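Local atomic coordinates of tryptophan synthase alpha chain (Aquifex aeolicus, PDB entry 2EKC), a protein that probably catalyses, as the alpha subunit of tryptophan synthase, the aldol cleavage of indoleglycerol phosphate to indole and glyceraldehyde 3-phosphate. Residues G2-K7 with P96-T101; E16-S21 with T45-I50. All blocks are in the same frame, centred on the assembly; numbering follows the deposited sequence.

Interaction 1 (G2-K7 with P96-T101); sequences GRISDK and PFLLMT
Arg3 meets Pro96 first through its backbone: Pro96 CG lies 3.2 Å from Arg3 O, the carbonyl whose hydrogen bond goes to the amide of Lys7 in the opening turn of the helix. Arg3 CB rests 3.8 Å from Pro96 CG, after which the side chain runs extended from CG to NE and departs, NE bonding to Pro93 O and NH1 forming a salt bridge with Asp124. Ile4 follows and supplies the apolar reach. Ile4 CG1 stands 3.9 Å from Pro96 CB, and with chi2 at 176° the chain carries Ile4 CD1 onward to within 3.9 Å of Leu98 CD2, where the two side chains cross at about a right angle. One turn after Arg3, Lys7 CB comes 3.8 Å from Pro96 CG. Bends at chi2 (59°) and chi3 (65°) turn the Lys7 chain so that its CE lies 3.9 Å from Pro96 CD, the two side chains crossing at about a right angle, while NZ pairs with Glu10. The ring thus has each of its three side-chain carbons engaged, and the contact, with 226 Å² buried and no hydrogen bond across it, is one of shape. An alanine at Pro96 would keep CB against Ile4, but losing CG and CD would probably open a gap beside Arg3 O and the bent lysine chain. Helix 3-14 packs at the N-terminal ends of the barrel strands, since Pro96 immediately precedes strand 97-100, which lies between strands 47-51 and 125-127; Ile4 also touches Glu172 and Met173, and Arg3 reaches Arg89 on helix 78-91.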
ATOM      1  N   GLY A   2      13.963   2.361   7.268  1.00 33.16           N
ATOM      2  CA  GLY A   2      14.323   1.474   6.175  1.00 26.09           C
ATOM      3  C   GLY A   2      14.065   1.929   4.752  1.00 22.28           C
ATOM      4  O   GLY A   2      14.246   3.096   4.407  1.00 20.36           O
ATOM      5  N   ARG A   3      13.633   0.983   3.924  1.00 19.56           N
ATOM      6  CA  ARG A   3      13.368   1.245   2.514  1.00 18.14           C
ATOM      7  C   ARG A   3      12.361   2.361   2.260  1.00 16.29           C
ATOM      8  O   ARG A   3      12.469   3.073   1.266  1.00 15.60           O
ATOM      9  CB  ARG A   3      12.887  -0.032   1.811  1.00 18.32           C
ATOM     10  CG  ARG A   3      13.911  -1.160   1.734  1.00 21.57           C
ATOM     11  CD  ARG A   3      13.481  -2.199   0.696  1.00 21.80           C
ATOM     12  NE  ARG A   3      14.463  -3.265   0.524  1.00 22.12           N
ATOM     13  CZ  ARG A   3      14.593  -4.307   1.341  1.00 24.55           C
ATOM     14  NH1 ARG A   3      13.796  -4.430   2.395  1.00 21.26           N
ATOM     15  NH2 ARG A   3      15.522  -5.227   1.101  1.00 23.99           N
ATOM     16  N   ILE A   4      11.378   2.506   3.141  1.00 14.87           N
ATOM     17  CA  ILE A   4      10.371   3.544   2.961  1.00 14.98           C
ATOM     18  C   ILE A   4      11.000   4.927   3.068  1.00 15.38           C
ATOM     19  O   ILE A   4      10.844   5.760   2.175  1.00 13.91           O
ATOM     20  CB  ILE A   4       9.237   3.414   4.000  1.00 14.50           C
ATOM     21  CG1 ILE A   4       8.498   2.089   3.790  1.00 15.84           C
ATOM     22  CG2 ILE A   4       8.275   4.583   3.870  1.00 14.30           C
ATOM     23  CD1 ILE A   4       7.424   1.809   4.815  1.00 19.64           C
ATOM     24  N   SER A   5      11.708   5.175   4.164  1.00 15.65           N
ATOM     25  CA  SER A   5      12.359   6.463   4.345  1.00 17.42           C
ATOM     26  C   SER A   5      13.382   6.718   3.244  1.00 17.65           C
ATOM     27  O   SER A   5      13.450   7.826   2.710  1.00 19.50           O
ATOM     28  CB  SER A   5      13.037   6.529   5.710  1.00 19.24           C
ATOM     29  OG  SER A   5      12.066   6.706   6.724  1.00 25.96           O
ATOM     30  N   ASP A   6      14.174   5.703   2.901  1.00 17.78           N
ATOM     31  CA  ASP A   6      15.171   5.868   1.846  1.00 17.81           C
ATOM     32  C   ASP A   6      14.495   6.270   0.537  1.00 17.09           C
ATOM     33  O   ASP A   6      14.959   7.169  -0.163  1.00 17.79           O
ATOM     34  CB  ASP A   6      15.959   4.576   1.601  1.00 19.05           C
ATOM     35  CG  ASP A   6      16.798   4.150   2.796  1.00 22.12           C
ATOM     36  OD1 ASP A   6      17.139   5.006   3.635  1.00 20.54           O
ATOM     37  OD2 ASP A   6      17.129   2.949   2.880  1.00 21.94           O
ATOM     38  N   LYS A   7      13.397   5.601   0.206  1.00 15.90           N
ATOM     39  CA  LYS A   7      12.690   5.895  -1.038  1.00 16.62           C
ATOM     40  C   LYS A   7      12.167   7.323  -1.113  1.00 15.74           C
ATOM     41  O   LYS A   7      12.327   7.992  -2.133  1.00 17.05           O
ATOM     42  CB  LYS A   7      11.531   4.918  -1.245  1.00 15.95           C
ATOM     43  CG  LYS A   7      10.771   5.141  -2.552  1.00 17.26           C
ATOM     44  CD  LYS A   7      11.684   5.014  -3.776  1.00 16.18           C
ATOM     45  CE  LYS A   7      12.233   3.604  -3.925  1.00 18.38           C
ATOM     46  NZ  LYS A   7      13.120   3.467  -5.118  1.00 17.86           N
ATOM     47  N   PRO A  96      10.253  -0.402  -1.588  1.00 15.88           N
ATOM     48  CA  PRO A  96       9.556  -0.769  -0.350  1.00 16.03           C
ATOM     49  C   PRO A  96       8.344  -1.658  -0.647  1.00 15.36           C
ATOM     50  O   PRO A  96       7.568  -1.365  -1.561  1.00 16.25           O
ATOM     51  CB  PRO A  96       9.125   0.584   0.216  1.00 15.50           C
ATOM     52  CG  PRO A  96      10.143   1.520  -0.313  1.00 17.83           C
ATOM     53  CD  PRO A  96      10.320   1.062  -1.733  1.00 15.47           C
ATOM     54  N   PHE A  97       8.189  -2.736   0.121  1.00 14.99           N
ATOM     55  CA  PHE A  97       7.063  -3.655  -0.029  1.00 13.65           C
ATOM     56  C   PHE A  97       6.159  -3.532   1.198  1.00 14.17           C
ATOM     57  O   PHE A  97       6.612  -3.722   2.330  1.00 12.74           O
ATOM     58  CB  PHE A  97       7.533  -5.116  -0.116  1.00 13.75           C
ATOM     59  CG  PHE A  97       8.178  -5.495  -1.428  1.00 12.31           C
ATOM     60  CD1 PHE A  97       8.441  -4.546  -2.408  1.00 12.06           C
ATOM     61  CD2 PHE A  97       8.541  -6.821  -1.664  1.00 13.09           C
ATOM     62  CE1 PHE A  97       9.060  -4.907  -3.603  1.00 12.73           C
ATOM     63  CE2 PHE A  97       9.163  -7.195  -2.853  1.00 13.44           C
ATOM     64  CZ  PHE A  97       9.423  -6.234  -3.826  1.00 12.80           C
ATOM     65  N   LEU A  98       4.886  -3.228   0.972  1.00 12.73           N
ATOM     66  CA  LEU A  98       3.922  -3.108   2.064  1.00 13.11           C
ATOM     67  C   LEU A  98       2.896  -4.219   1.928  1.00 12.43           C
ATOM     68  O   LEU A  98       2.211  -4.319   0.904  1.00 15.02           O
ATOM     69  CB  LEU A  98       3.197  -1.762   2.011  1.00 13.06           C
ATOM     70  CG  LEU A  98       3.980  -0.486   2.293  1.00 14.04           C
ATOM     71  CD1 LEU A  98       3.039   0.700   2.170  1.00 14.67           C
ATOM     72  CD2 LEU A  98       4.595  -0.546   3.682  1.00 13.32           C
ATOM     73  N   LEU A  99       2.798  -5.064   2.947  1.00 11.41           N
ATOM     74  CA  LEU A  99       1.838  -6.154   2.916  1.00 10.69           C
ATOM     75  C   LEU A  99       0.479  -5.634   3.353  1.00 11.52           C
ATOM     76  O   LEU A  99       0.347  -5.052   4.436  1.00 10.27           O
ATOM     77  CB  LEU A  99       2.268  -7.290   3.852  1.00 10.75           C
ATOM     78  CG  LEU A  99       1.279  -8.461   3.925  1.00 14.30           C
ATOM     79  CD1 LEU A  99       1.299  -9.234   2.608  1.00 11.46           C
ATOM     80  CD2 LEU A  99       1.632  -9.378   5.087  1.00 11.96           C
ATOM     81  N   MET A 100      -0.526  -5.834   2.502  1.00 11.70           N
ATOM     82  CA  MET A 100      -1.884  -5.411   2.811  1.00 14.92           C
ATOM     83  C   MET A 100      -2.597  -6.628   3.380  1.00 14.80           C
ATOM     84  O   MET A 100      -2.928  -7.562   2.647  1.00 13.79           O
ATOM     85  CB  MET A 100      -2.604  -4.921   1.549  1.00 19.01           C
ATOM     86  CG  MET A 100      -3.960  -4.258   1.817  1.00 26.89           C
ATOM     87  SD  MET A 100      -5.310  -5.400   2.246  1.00 36.43           S
ATOM     88  CE  MET A 100      -5.288  -5.357   3.931  1.00 33.11           C
ATOM     89  N   THR A 101      -2.829  -6.614   4.688  1.00 11.46           N
ATOM     90  CA  THR A 101      -3.483  -7.731   5.347  1.00 11.83           C
ATOM     91  C   THR A 101      -4.524  -7.278   6.363  1.00 12.73           C
ATOM     92  O   THR A 101      -4.357  -6.257   7.043  1.00 13.54           O
ATOM     93  CB  THR A 101      -2.446  -8.631   6.079  1.00 12.76           C
ATOM     94  OG1 THR A 101      -3.124  -9.685   6.774  1.00 16.31           O
ATOM     95  CG2 THR A 101      -1.648  -7.820   7.091  1.00 12.67           C
TER

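Interaction 2 (E16-S21 with T45-I50); sequences EKALVS and TDILEI
Val20 pairs with Ile47 and Ser21 with Leu48 in two parallel bridges; the axes of segments 18-21 and 47-50 come within 4.8 Å, their directions 17° apart, with Ser21 N bonding to Ile47 O and Glu49 N to Ser21 O. Where the strands begin, Leu19 O accepts two amides, Asp46 N in its carbonyl plane and Ile47 N tilted 27° from it. Asp46 answers with its side chain: Asp46 OD2 takes Leu19 N at 2.9 Å through its anti lone pair, and a salt bridge to Lys257 also holds that oxygen. On the face bearing Ser21, the hydroxyl Ser21 OG donates to Thr45 OG1 at 2.7 Å, and Thr45 OG1 is bonded in turn to Val40 O, so two buried hydroxyls are satisfied in a chain. On the other face, Val20 CG2 lies 3.8 Å from Ile47 CB. Val20 CG1, anti to its backbone N, presses against Glu49 CG at 3.3 Å, a tight meeting of side chains at about a right angle. These are the first two strands of the TIM barrel, joined by helix 30-42 in a beta-alpha-beta unit, and Glu49, a predicted proton acceptor like Asp60, is set on the second.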
ATOM      1  N   GLU A  16      10.161  14.161  -7.227  1.00 18.58           N
ATOM      2  CA  GLU A  16       9.033  13.320  -7.601  1.00 17.93           C
ATOM      3  C   GLU A  16       8.152  12.950  -6.412  1.00 19.06           C
ATOM      4  O   GLU A  16       8.579  13.007  -5.256  1.00 17.10           O
ATOM      5  CB  GLU A  16       9.540  12.022  -8.231  1.00 19.10           C
ATOM      6  CG  GLU A  16      10.225  12.173  -9.569  1.00 19.90           C
ATOM      7  CD  GLU A  16      10.612  10.831 -10.155  1.00 24.75           C
ATOM      8  OE1 GLU A  16       9.977   9.820  -9.783  1.00 24.47           O
ATOM      9  OE2 GLU A  16      11.537  10.785 -10.992  1.00 26.90           O
ATOM     10  N   LYS A  17       6.915  12.577  -6.716  1.00 17.45           N
ATOM     11  CA  LYS A  17       5.977  12.121  -5.703  1.00 18.33           C
ATOM     12  C   LYS A  17       5.957  10.613  -5.926  1.00 16.62           C
ATOM     13  O   LYS A  17       6.219  10.144  -7.040  1.00 15.30           O
ATOM     14  CB  LYS A  17       4.579  12.699  -5.932  1.00 17.50           C
ATOM     15  CG  LYS A  17       4.537  14.216  -6.024  1.00 19.66           C
ATOM     16  CD  LYS A  17       5.209  14.879  -4.838  1.00 19.50           C
ATOM     17  CE  LYS A  17       5.147  16.393  -4.967  1.00 22.82           C
ATOM     18  NZ  LYS A  17       5.939  17.070  -3.909  1.00 25.48           N
ATOM     19  N   ALA A  18       5.653   9.855  -4.884  1.00 15.50           N
ATOM     20  CA  ALA A  18       5.642   8.403  -4.996  1.00 13.90           C
ATOM     21  C   ALA A  18       4.374   7.833  -5.609  1.00 13.90           C
ATOM     22  O   ALA A  18       3.280   8.351  -5.398  1.00 14.26           O
ATOM     23  CB  ALA A  18       5.857   7.779  -3.620  1.00 14.31           C
ATOM     24  N   LEU A  19       4.537   6.771  -6.392  1.00 14.16           N
ATOM     25  CA  LEU A  19       3.396   6.072  -6.965  1.00 14.27           C
ATOM     26  C   LEU A  19       3.360   4.756  -6.201  1.00 15.69           C
ATOM     27  O   LEU A  19       4.323   3.984  -6.236  1.00 16.00           O
ATOM     28  CB  LEU A  19       3.579   5.777  -8.455  1.00 15.67           C
ATOM     29  CG  LEU A  19       2.530   4.782  -8.986  1.00 16.84           C
ATOM     30  CD1 LEU A  19       1.124   5.309  -8.711  1.00 15.67           C
ATOM     31  CD2 LEU A  19       2.728   4.546 -10.472  1.00 18.01           C
ATOM     32  N   VAL A  20       2.269   4.524  -5.482  1.00 15.58           N
ATOM     33  CA  VAL A  20       2.099   3.297  -4.713  1.00 13.05           C
ATOM     34  C   VAL A  20       1.108   2.436  -5.488  1.00 12.10           C
ATOM     35  O   VAL A  20      -0.043   2.829  -5.662  1.00 12.32           O
ATOM     36  CB  VAL A  20       1.527   3.608  -3.313  1.00 13.03           C
ATOM     37  CG1 VAL A  20       1.357   2.333  -2.520  1.00 12.64           C
ATOM     38  CG2 VAL A  20       2.448   4.568  -2.582  1.00 13.62           C
ATOM     39  N   SER A  21       1.555   1.276  -5.967  1.00 10.98           N
ATOM     40  CA  SER A  21       0.693   0.387  -6.740  1.00 11.51           C
ATOM     41  C   SER A  21       0.227  -0.799  -5.913  1.00 12.90           C
ATOM     42  O   SER A  21       1.019  -1.453  -5.226  1.00 12.16           O
ATOM     43  CB  SER A  21       1.423  -0.107  -7.992  1.00 11.49           C
ATOM     44  OG  SER A  21       1.819   0.989  -8.795  1.00 12.46           O
ATOM     45  N   THR A  45       6.711   2.113 -10.478  1.00 16.37           N
ATOM     46  CA  THR A  45       6.119   2.017  -9.146  1.00 14.88           C
ATOM     47  C   THR A  45       7.218   2.246  -8.100  1.00 13.89           C
ATOM     48  O   THR A  45       8.282   1.634  -8.162  1.00 13.58           O
ATOM     49  CB  THR A  45       5.460   0.628  -8.937  1.00 14.58           C
ATOM     50  OG1 THR A  45       4.280   0.538  -9.749  1.00 14.92           O
ATOM     51  CG2 THR A  45       5.087   0.416  -7.483  1.00 13.75           C
ATOM     52  N   ASP A  46       6.956   3.136  -7.147  1.00 13.45           N
ATOM     53  CA  ASP A  46       7.929   3.455  -6.100  1.00 13.85           C
ATOM     54  C   ASP A  46       7.745   2.636  -4.832  1.00 14.30           C
ATOM     55  O   ASP A  46       8.713   2.318  -4.141  1.00 14.08           O
ATOM     56  CB  ASP A  46       7.840   4.937  -5.758  1.00 11.10           C
ATOM     57  CG  ASP A  46       8.149   5.815  -6.950  1.00 14.15           C
ATOM     58  OD1 ASP A  46       9.306   5.768  -7.415  1.00 13.47           O
ATOM     59  OD2 ASP A  46       7.241   6.534  -7.427  1.00 13.33           O
ATOM     60  N   ILE A  47       6.495   2.315  -4.524  1.00 12.87           N
ATOM     61  CA  ILE A  47       6.167   1.537  -3.334  1.00 13.19           C
ATOM     62  C   ILE A  47       5.099   0.537  -3.734  1.00 13.21           C
ATOM     63  O   ILE A  47       4.100   0.899  -4.360  1.00 13.77           O
ATOM     64  CB  ILE A  47       5.618   2.439  -2.209  1.00 12.97           C
ATOM     65  CG1 ILE A  47       6.700   3.419  -1.753  1.00 10.69           C
ATOM     66  CG2 ILE A  47       5.137   1.578  -1.032  1.00 14.91           C
ATOM     67  CD1 ILE A  47       6.201   4.462  -0.770  1.00 14.76           C
ATOM     68  N   LEU A  48       5.307  -0.719  -3.369  1.00 13.27           N
ATOM     69  CA  LEU A  48       4.365  -1.766  -3.724  1.00 13.81           C
ATOM     70  C   LEU A  48       3.477  -2.201  -2.569  1.00 13.53           C
ATOM     71  O   LEU A  48       3.952  -2.371  -1.448  1.00 15.49           O
ATOM     72  CB  LEU A  48       5.137  -2.981  -4.250  1.00 14.91           C
ATOM     73  CG  LEU A  48       4.323  -4.131  -4.836  1.00 17.53           C
ATOM     74  CD1 LEU A  48       3.643  -3.652  -6.115  1.00 17.57           C
ATOM     75  CD2 LEU A  48       5.231  -5.318  -5.125  1.00 15.20           C
ATOM     76  N   GLU A  49       2.181  -2.353  -2.837  1.00 11.93           N
ATOM     77  CA  GLU A  49       1.256  -2.846  -1.825  1.00 12.58           C
ATOM     78  C   GLU A  49       0.876  -4.239  -2.322  1.00 12.98           C
ATOM     79  O   GLU A  49       0.320  -4.389  -3.416  1.00 13.84           O
ATOM     80  CB  GLU A  49      -0.006  -1.992  -1.712  1.00 14.26           C
ATOM     81  CG  GLU A  49       0.218  -0.545  -1.331  1.00 19.20           C
ATOM     82  CD  GLU A  49      -1.078   0.135  -0.917  1.00 22.03           C
ATOM     83  OE1 GLU A  49      -2.134  -0.207  -1.488  1.00 21.18           O
ATOM     84  OE2 GLU A  49      -1.039   1.012  -0.027  1.00 22.66           O
ATOM     85  N   ILE A  50       1.185  -5.249  -1.519  1.00 11.76           N
ATOM     86  CA  ILE A  50       0.913  -6.638  -1.869  1.00 10.37           C
ATOM     87  C   ILE A  50      -0.353  -7.131  -1.182  1.00 11.56           C
ATOM     88  O   ILE A  50      -0.400  -7.222   0.044  1.00 10.40           O
ATOM     89  CB  ILE A  50       2.108  -7.531  -1.449  1.00 12.28           C
ATOM     90  CG1 ILE A  50       3.397  -6.996  -2.088  1.00 13.53           C
ATOM     91  CG2 ILE A  50       1.853  -8.976  -1.858  1.00 12.08           C
ATOM     92  CD1 ILE A  50       4.675  -7.786  -1.721  1.00 12.88           C
TER

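From the N terminus, helix 3-14 starts in interaction 1 and is followed, after a short turn in which interaction 2 begins, by strand 18-24. Interaction 2 closes the shorter loop, returning through helix 30-42 to strand 47-51. Interaction 1 closes only after 88 intervening residues, when the chain arrives at strand 97-100, so interaction 2 is nested inside it. The centres are 9 Å apart and the contacts touch through the sheet: Leu98 N lies 2.7 Å from Leu48 O and Leu98 O lies 2.8 Å from Ile50 N, both probable hydrogen bonds. Interaction 1 ties the N-terminal helix to the third strand, interaction 2 ties the first strand to the second, and the Leu98 bonds join second to third.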